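Local coordinates for CBS domain-containing protein (Pyrococcus horikoshii, PDB 2YZQ) that is of unknown function but carries four CBS domains and binds S-adenosylmethionine, so it probably responds to that ligand, at residues V37-K40 and E41-V45; V72-E75 and N76-L79; V109-I112 and I113-Y116. All blocks are in the same frame, centred on the assembly; numbering follows the deposited sequence.

Contact 1 of 3, residues V37-K40 and E41-V45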
loop_
_atom_site.group_PDB
_atom_site.type_symbol
_atom_site.label_atom_id
_atom_site.label_comp_id
_atom_site.label_asym_id
_atom_site.label_seq_id
_atom_site.Cartn_x
_atom_site.Cartn_y
_atom_site.Cartn_z
ATOM N N VAL A 37 -18.313 9.024 -0.661
ATOM C CA VAL A 37 -19.213 10.174 -0.690
ATOM C C VAL A 37 -20.484 9.835 -1.457
ATOM O O VAL A 37 -20.428 9.306 -2.567
ATOM C CB VAL A 37 -18.543 11.392 -1.360
ATOM C CG1 VAL A 37 -19.497 12.581 -1.353
ATOM C CG2 VAL A 37 -17.262 11.741 -0.633
ATOM N N VAL A 38 -21.627 10.157 -0.862
ATOM C CA VAL A 38 -22.918 9.873 -1.478
ATOM C C VAL A 38 -23.829 11.096 -1.530
ATOM O O VAL A 38 -23.604 12.084 -0.826
ATOM C CB VAL A 38 -23.662 8.767 -0.700
ATOM C CG1 VAL A 38 -22.821 7.494 -0.667
ATOM C CG2 VAL A 38 -23.961 9.244 0.712
ATOM N N ASN A 39 -24.855 11.024 -2.368
ATOM C CA ASN A 39 -25.809 12.120 -2.470
ATOM C C ASN A 39 -26.991 11.828 -1.550
ATOM O O ASN A 39 -26.974 10.849 -0.803
ATOM C CB ASN A 39 -26.286 12.316 -3.917
ATOM C CG ASN A 39 -26.880 11.061 -4.527
ATOM O OD1 ASN A 39 -27.382 10.185 -3.824
ATOM N ND2 ASN A 39 -26.843 10.980 -5.852
ATOM N N LYS A 40 -28.014 12.673 -1.600
ATOM C CA LYS A 40 -29.176 12.489 -0.742
ATOM C C LYS A 40 -29.788 11.099 -0.878
ATOM O O LYS A 40 -30.145 10.479 0.122
ATOM C CB LYS A 40 -30.236 13.555 -1.039
ATOM C CG LYS A 40 -31.458 13.483 -0.132
ATOM C CD LYS A 40 -31.074 13.632 1.334
ATOM C CE LYS A 40 -32.300 13.605 2.240
ATOM N NZ LYS A 40 -33.221 14.749 1.980
ATOM N N GLU A 41 -29.907 10.616 -2.112
ATOM C CA GLU A 41 -30.467 9.292 -2.375
ATOM C C GLU A 41 -29.571 8.196 -1.801
ATOM O O GLU A 41 -30.007 7.063 -1.616
ATOM C CB GLU A 41 -30.629 9.069 -3.880
ATOM C CG GLU A 41 -31.783 9.819 -4.523
ATOM C CD GLU A 41 -33.135 9.349 -4.019
ATOM O OE1 GLU A 41 -33.377 8.122 -4.013
ATOM O OE2 GLU A 41 -33.956 10.206 -3.634
ATOM N N GLY A 42 -28.315 8.534 -1.529
ATOM C CA GLY A 42 -27.398 7.552 -0.978
ATOM C C GLY A 42 -26.532 6.868 -2.020
ATOM O O GLY A 42 -25.815 5.915 -1.710
ATOM N N LYS A 43 -26.593 7.343 -3.259
ATOM C CA LYS A 43 -25.795 6.760 -4.330
ATOM C C LYS A 43 -24.366 7.290 -4.263
ATOM O O LYS A 43 -24.139 8.441 -3.896
ATOM C CB LYS A 43 -26.400 7.093 -5.695
ATOM C CG LYS A 43 -27.827 6.600 -5.876
ATOM C CD LYS A 43 -28.300 6.806 -7.302
ATOM C CE LYS A 43 -29.733 6.334 -7.483
ATOM N NZ LYS A 43 -30.677 7.088 -6.614
ATOM N N LEU A 44 -23.408 6.442 -4.617
ATOM C CA LEU A 44 -22.002 6.829 -4.599
ATOM C C LEU A 44 -21.711 7.900 -5.644
ATOM O O LEU A 44 -22.104 7.772 -6.804
ATOM C CB LEU A 44 -21.119 5.608 -4.868
ATOM C CG LEU A 44 -19.602 5.828 -4.840
ATOM C CD1 LEU A 44 -19.134 6.110 -3.421
ATOM C CD2 LEU A 44 -18.914 4.594 -5.396
ATOM N N VAL A 45 -21.019 8.954 -5.226
ATOM C CA VAL A 45 -20.657 10.033 -6.135
ATOM C C VAL A 45 -19.154 10.301 -6.085
ATOM O O VAL A 45 -18.645 11.146 -6.821
ATOM C CB VAL A 45 -21.428 11.339 -5.809
ATOM C CG1 VAL A 45 -22.919 11.121 -6.028
ATOM C CG2 VAL A 45 -21.162 11.768 -4.378
#

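Contact 2 of 3, residues V72-E75 and N76-L79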
loop_
_atom_site.group_PDB
_atom_site.type_symbol
_atom_site.label_atom_id
_atom_site.label_comp_id
_atom_site.label_asym_id
_atom_site.label_seq_id
_atom_site.Cartn_x
_atom_site.Cartn_y
_atom_site.Cartn_z
ATOM N N VAL A 72 -15.124 1.014 -8.794
ATOM C CA VAL A 72 -16.257 0.411 -8.099
ATOM C C VAL A 72 -16.531 -1.003 -8.593
ATOM O O VAL A 72 -16.307 -1.324 -9.762
ATOM C CB VAL A 72 -17.548 1.246 -8.287
ATOM C CG1 VAL A 72 -17.349 2.644 -7.734
ATOM C CG2 VAL A 72 -17.923 1.298 -9.756
ATOM N N VAL A 73 -17.012 -1.850 -7.688
ATOM C CA VAL A 73 -17.342 -3.229 -8.019
ATOM C C VAL A 73 -18.558 -3.624 -7.195
ATOM O O VAL A 73 -19.010 -2.857 -6.343
ATOM C CB VAL A 73 -16.195 -4.203 -7.660
ATOM C CG1 VAL A 73 -14.944 -3.858 -8.453
ATOM C CG2 VAL A 73 -15.910 -4.143 -6.161
ATOM N N LYS A 74 -19.085 -4.811 -7.467
ATOM C CA LYS A 74 -20.221 -5.344 -6.725
ATOM C C LYS A 74 -19.653 -6.434 -5.821
ATOM O O LYS A 74 -18.608 -7.008 -6.128
ATOM C CB LYS A 74 -21.265 -5.915 -7.682
ATOM C CG LYS A 74 -21.980 -4.845 -8.497
ATOM C CD LYS A 74 -23.089 -5.431 -9.349
ATOM C CE LYS A 74 -23.874 -4.330 -10.045
ATOM N NZ LYS A 74 -22.987 -3.445 -10.852
ATOM N N GLU A 75 -20.330 -6.726 -4.710
ATOM C CA GLU A 75 -19.815 -7.724 -3.777
ATOM C C GLU A 75 -19.641 -9.124 -4.351
ATOM O O GLU A 75 -18.826 -9.895 -3.850
ATOM C CB GLU A 75 -20.683 -7.796 -2.509
ATOM C CG GLU A 75 -22.041 -8.461 -2.681
ATOM C CD GLU A 75 -22.682 -8.825 -1.351
ATOM O OE1 GLU A 75 -23.867 -9.226 -1.346
ATOM O OE2 GLU A 75 -22.001 -8.722 -0.310
ATOM N N ASN A 76 -20.380 -9.458 -5.403
ATOM C CA ASN A 76 -20.253 -10.790 -5.978
ATOM C C ASN A 76 -19.234 -10.869 -7.107
ATOM O O ASN A 76 -19.098 -11.903 -7.765
ATOM C CB ASN A 76 -21.620 -11.306 -6.438
ATOM C CG ASN A 76 -22.553 -11.583 -5.270
ATOM O OD1 ASN A 76 -22.198 -12.299 -4.334
ATOM N ND2 ASN A 76 -23.754 -11.014 -5.321
ATOM N N ASP A 77 -18.519 -9.771 -7.333
ATOM C CA ASP A 77 -17.481 -9.766 -8.354
ATOM C C ASP A 77 -16.276 -10.516 -7.793
ATOM O O ASP A 77 -16.147 -10.694 -6.579
ATOM C CB ASP A 77 -17.070 -8.335 -8.723
ATOM C CG ASP A 77 -18.083 -7.647 -9.619
ATOM O OD1 ASP A 77 -18.758 -8.350 -10.401
ATOM O OD2 ASP A 77 -18.191 -6.405 -9.558
ATOM N N THR A 78 -15.395 -10.964 -8.677
ATOM C CA THR A 78 -14.210 -11.689 -8.242
ATOM C C THR A 78 -13.161 -10.715 -7.726
ATOM O O THR A 78 -13.191 -9.529 -8.053
ATOM C CB THR A 78 -13.585 -12.472 -9.401
ATOM O OG1 THR A 78 -13.194 -11.553 -10.429
ATOM C CG2 THR A 78 -14.580 -13.476 -9.968
ATOM N N LEU A 79 -12.234 -11.213 -6.912
ATOM C CA LEU A 79 -11.170 -10.359 -6.400
ATOM C C LEU A 79 -10.307 -9.950 -7.583
ATOM O O LEU A 79 -9.693 -8.884 -7.578
ATOM C CB LEU A 79 -10.311 -11.100 -5.372
ATOM C CG LEU A 79 -10.908 -11.294 -3.980
ATOM C CD1 LEU A 79 -9.914 -12.046 -3.108
ATOM C CD2 LEU A 79 -11.235 -9.940 -3.367
HETATM O O HOH W 1 -25.376 -11.136 -2.674
#

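Contact 3 of 3, residues V109-I112 and I113-Y116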
loop_
_atom_site.group_PDB
_atom_site.type_symbol
_atom_site.label_atom_id
_atom_site.label_comp_id
_atom_site.label_asym_id
_atom_site.label_seq_id
_atom_site.Cartn_x
_atom_site.Cartn_y
_atom_site.Cartn_z
ATOM N N VAL A 109 -6.221 -2.509 -0.628
ATOM C CA VAL A 109 -5.101 -3.385 -0.928
ATOM C C VAL A 109 -4.740 -4.091 0.374
ATOM O O VAL A 109 -4.439 -5.284 0.381
ATOM C CB VAL A 109 -3.881 -2.584 -1.426
ATOM C CG1 VAL A 109 -2.664 -3.493 -1.504
ATOM C CG2 VAL A 109 -4.177 -1.990 -2.790
ATOM N N GLY A 110 -4.789 -3.341 1.471
ATOM C CA GLY A 110 -4.479 -3.901 2.776
ATOM C C GLY A 110 -5.377 -5.080 3.103
ATOM O O GLY A 110 -4.913 -6.099 3.615
ATOM N N ASP A 111 -6.665 -4.946 2.802
ATOM C CA ASP A 111 -7.613 -6.022 3.068
ATOM C C ASP A 111 -7.239 -7.277 2.295
ATOM O O ASP A 111 -7.309 -8.387 2.821
ATOM C CB ASP A 111 -9.038 -5.624 2.669
ATOM C CG ASP A 111 -9.599 -4.501 3.512
ATOM O OD1 ASP A 111 -9.323 -4.460 4.729
ATOM O OD2 ASP A 111 -10.341 -3.666 2.951
ATOM N N ILE A 112 -6.856 -7.103 1.035
ATOM C CA ILE A 112 -6.493 -8.243 0.209
ATOM C C ILE A 112 -5.261 -8.942 0.777
ATOM O O ILE A 112 -5.207 -10.162 0.828
ATOM C CB ILE A 112 -6.252 -7.807 -1.252
ATOM C CG1 ILE A 112 -7.569 -7.290 -1.844
ATOM C CG2 ILE A 112 -5.712 -8.976 -2.068
ATOM C CD1 ILE A 112 -7.480 -6.829 -3.278
ATOM N N ILE A 113 -4.284 -8.165 1.225
ATOM C CA ILE A 113 -3.069 -8.740 1.794
ATOM C C ILE A 113 -3.339 -9.492 3.100
ATOM O O ILE A 113 -2.992 -10.668 3.238
ATOM C CB ILE A 113 -2.016 -7.645 2.091
ATOM C CG1 ILE A 113 -1.610 -6.943 0.793
ATOM C CG2 ILE A 113 -0.807 -8.255 2.800
ATOM C CD1 ILE A 113 -1.118 -7.867 -0.285
ATOM N N ARG A 114 -3.969 -8.807 4.045
ATOM C CA ARG A 114 -4.249 -9.369 5.364
ATOM C C ARG A 114 -5.325 -10.448 5.455
ATOM O O ARG A 114 -5.158 -11.435 6.177
ATOM C CB ARG A 114 -4.607 -8.234 6.329
ATOM C CG ARG A 114 -3.485 -7.230 6.551
ATOM C CD ARG A 114 -3.988 -5.980 7.257
ATOM N NE ARG A 114 -4.904 -5.218 6.411
ATOM C CZ ARG A 114 -5.406 -4.029 6.729
ATOM N NH1 ARG A 114 -5.085 -3.456 7.883
ATOM N NH2 ARG A 114 -6.223 -3.407 5.890
ATOM N N ARG A 115 -6.423 -10.265 4.731
ATOM C CA ARG A 115 -7.532 -11.213 4.787
ATOM C C ARG A 115 -7.514 -12.306 3.735
ATOM O O ARG A 115 -8.169 -13.337 3.894
ATOM C CB ARG A 115 -8.857 -10.457 4.687
ATOM C CG ARG A 115 -9.061 -9.415 5.769
ATOM C CD ARG A 115 -10.263 -8.525 5.466
ATOM N NE ARG A 115 -10.460 -7.523 6.513
ATOM C CZ ARG A 115 -11.311 -6.505 6.433
ATOM N NH1 ARG A 115 -12.057 -6.339 5.348
ATOM N NH2 ARG A 115 -11.417 -5.648 7.442
ATOM N N TYR A 116 -6.759 -12.095 2.663
ATOM C CA TYR A 116 -6.716 -13.071 1.588
ATOM C C TYR A 116 -5.357 -13.733 1.372
ATOM O O TYR A 116 -5.175 -14.906 1.698
ATOM C CB TYR A 116 -7.200 -12.406 0.297
ATOM C CG TYR A 116 -7.308 -13.335 -0.885
ATOM C CD1 TYR A 116 -8.119 -14.467 -0.837
ATOM C CD2 TYR A 116 -6.617 -13.068 -2.066
ATOM C CE1 TYR A 116 -8.244 -15.309 -1.936
ATOM C CE2 TYR A 116 -6.737 -13.900 -3.169
ATOM C CZ TYR A 116 -7.552 -15.019 -3.099
ATOM O OH TYR A 116 -7.677 -15.846 -4.193
#

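Contact 1 of 3, residues V37-K40 and E41-V45
V38 and L44 face each other as an antiparallel non-hydrogen-bonded pair with CA atoms 4.5 Å apart, and on either side of them the chain is tied by V45 N giving a straight bond of 2.7 Å to V37 O and by N39 N reaching K43 O. Beyond the pair the chain reverses in a type I turn from N39 to G42, closed by G42 N on N39 O at 2.8 Å. With G42 and K43 both opposite N39, this is the type I turn plus G1 beta bulge of a tight hairpin, here joining strands 34-38 and 44-49 of the first CBS domain. Glycine suits the bulge: at phi 96° a CB would jam against the preceding carbonyl oxygen. Asparagine suits the turn's first position. Its CG sits between backbone N and carbonyl carbon (chi1 56°), which turns OD1 back over the loop to accept K43 N at 3.0 Å, from above the amide plane, and G42 N weakly. Farther from the turn, V37 CG1 meets V45 CG2 at 3.5 Å, the two valines crossing at about a right angle, while V38 CG1 rests on G42 O. L44 instead packs on V95, V97 and P103.

Contact 2 of 3, residues V72-E75 and N76-L79
The D77 carboxylate takes the backbone N of K74 over its plane: K74 N meets OD2 at 2.8 Å from 44° above the flat group, in a nearly straight bond. The E75 carboxylate and the N76 amide form a pair of flat groups lying side by side and pointing the same way, their planes 46° apart, too far turned for stacking. A water joins them, giving a hydrogen to E75 OE1 at 2.8 Å and accepting one from N76 ND2 at 3.1 Å. The amide's other end, OD1, takes a bond from K4 NZ, so both ends of this asparagine are engaged.

D77 also returns its backbone N to K74 O at 3.0 Å, and the two residues therefore hold each other twice, once through main chain and once through side chain. The carboxylate can do this because its CG stands anti to the carbonyl carbon, beside the backbone N (chi1 -77°), which brings OD2 back to K74 N and within 3.5 Å of V73 CB. Were D77 replaced by an alanine, K74 N would probably lose this acceptor and the turn would be left with its one backbone bond. V73 suits the buried side, where it packs against V3, V94 and V96, whereas K74 runs out into solvent. The whole is a type I turn from K74 to D77 that leads from strand 72-74 into helix 79-89 of a CBS domain, with T78 as N-cap, its OG1 accepting K81 N.

Contact 3 of 3, residues V109-I112 and I113-Y116
R115 keeps its CG beside the backbone N (chi1 -58°) and runs extended to NE, and D111 leaves its own backbone in the same sense, so that carboxylate and guanidinium come to lie one over the other, planes 12° apart. D111 OD1 sits over the middle of the guanidinium, 3.3 Å from R115 CZ; no N-H points at it, and the attraction is one of charge. The N-H groups have other work, since R115 NH1 bonds I6 O and T8 OG1. R114 bends instead at chi3 (-67°), folding NE back to G110 O at 2.9 Å, and its NH2 reaches D111 OD1 at 3.5 Å, completing a salt-bridge network. G110 O thus accepts two donors, R114 N nearly in line with the C=O and NE from above the carbonyl plane. Glycine suits this spot, because a CB would clash with R114 NH2.

All this lies on helix 109-117, the closing helix of the strand-helix-strand-strand-helix CBS fold. At its start D111 OD2 accepts T108 N, as in one half of a capping box. The apolar side carries I113, packed on A244 and M247 of helix 240-250, and V109, on M86. Near its end the helix has a wider, pi-type turn at 113-116, and the alpha-type bond from Y116 N to I112 O is weak, at 3.1 Å. The Y116 side chain crosses that of I112 obliquely, CD2 to CG2 4.2 Å, and its OH bonds that of Y123.

Overall arrangement
Along the chain the three contacts come in series. Contact 1 is the turn of the hairpin formed by strands 34-38 and 44-49, in the first CBS domain; contacts 2 and 3 belong to the second, at its opening strand-to-helix turn and in its last helix. The centres of contacts 1 and 2 lie about 19 Å apart, yet L44 CD2 meets V72 CG1 at 3.4 Å, so the two domains pack together here. The centres of contacts 2 and 3 are about 15 Å apart, and they touch where L79 CD1 packs on Y116 CD2 at 3.6 Å, joining helices 79-89 and 109-117. Contact 1 does not touch contact 3. The latter lies nearest the S-adenosylmethionine half, the R114 side chain being about 9 Å from the bound ligand.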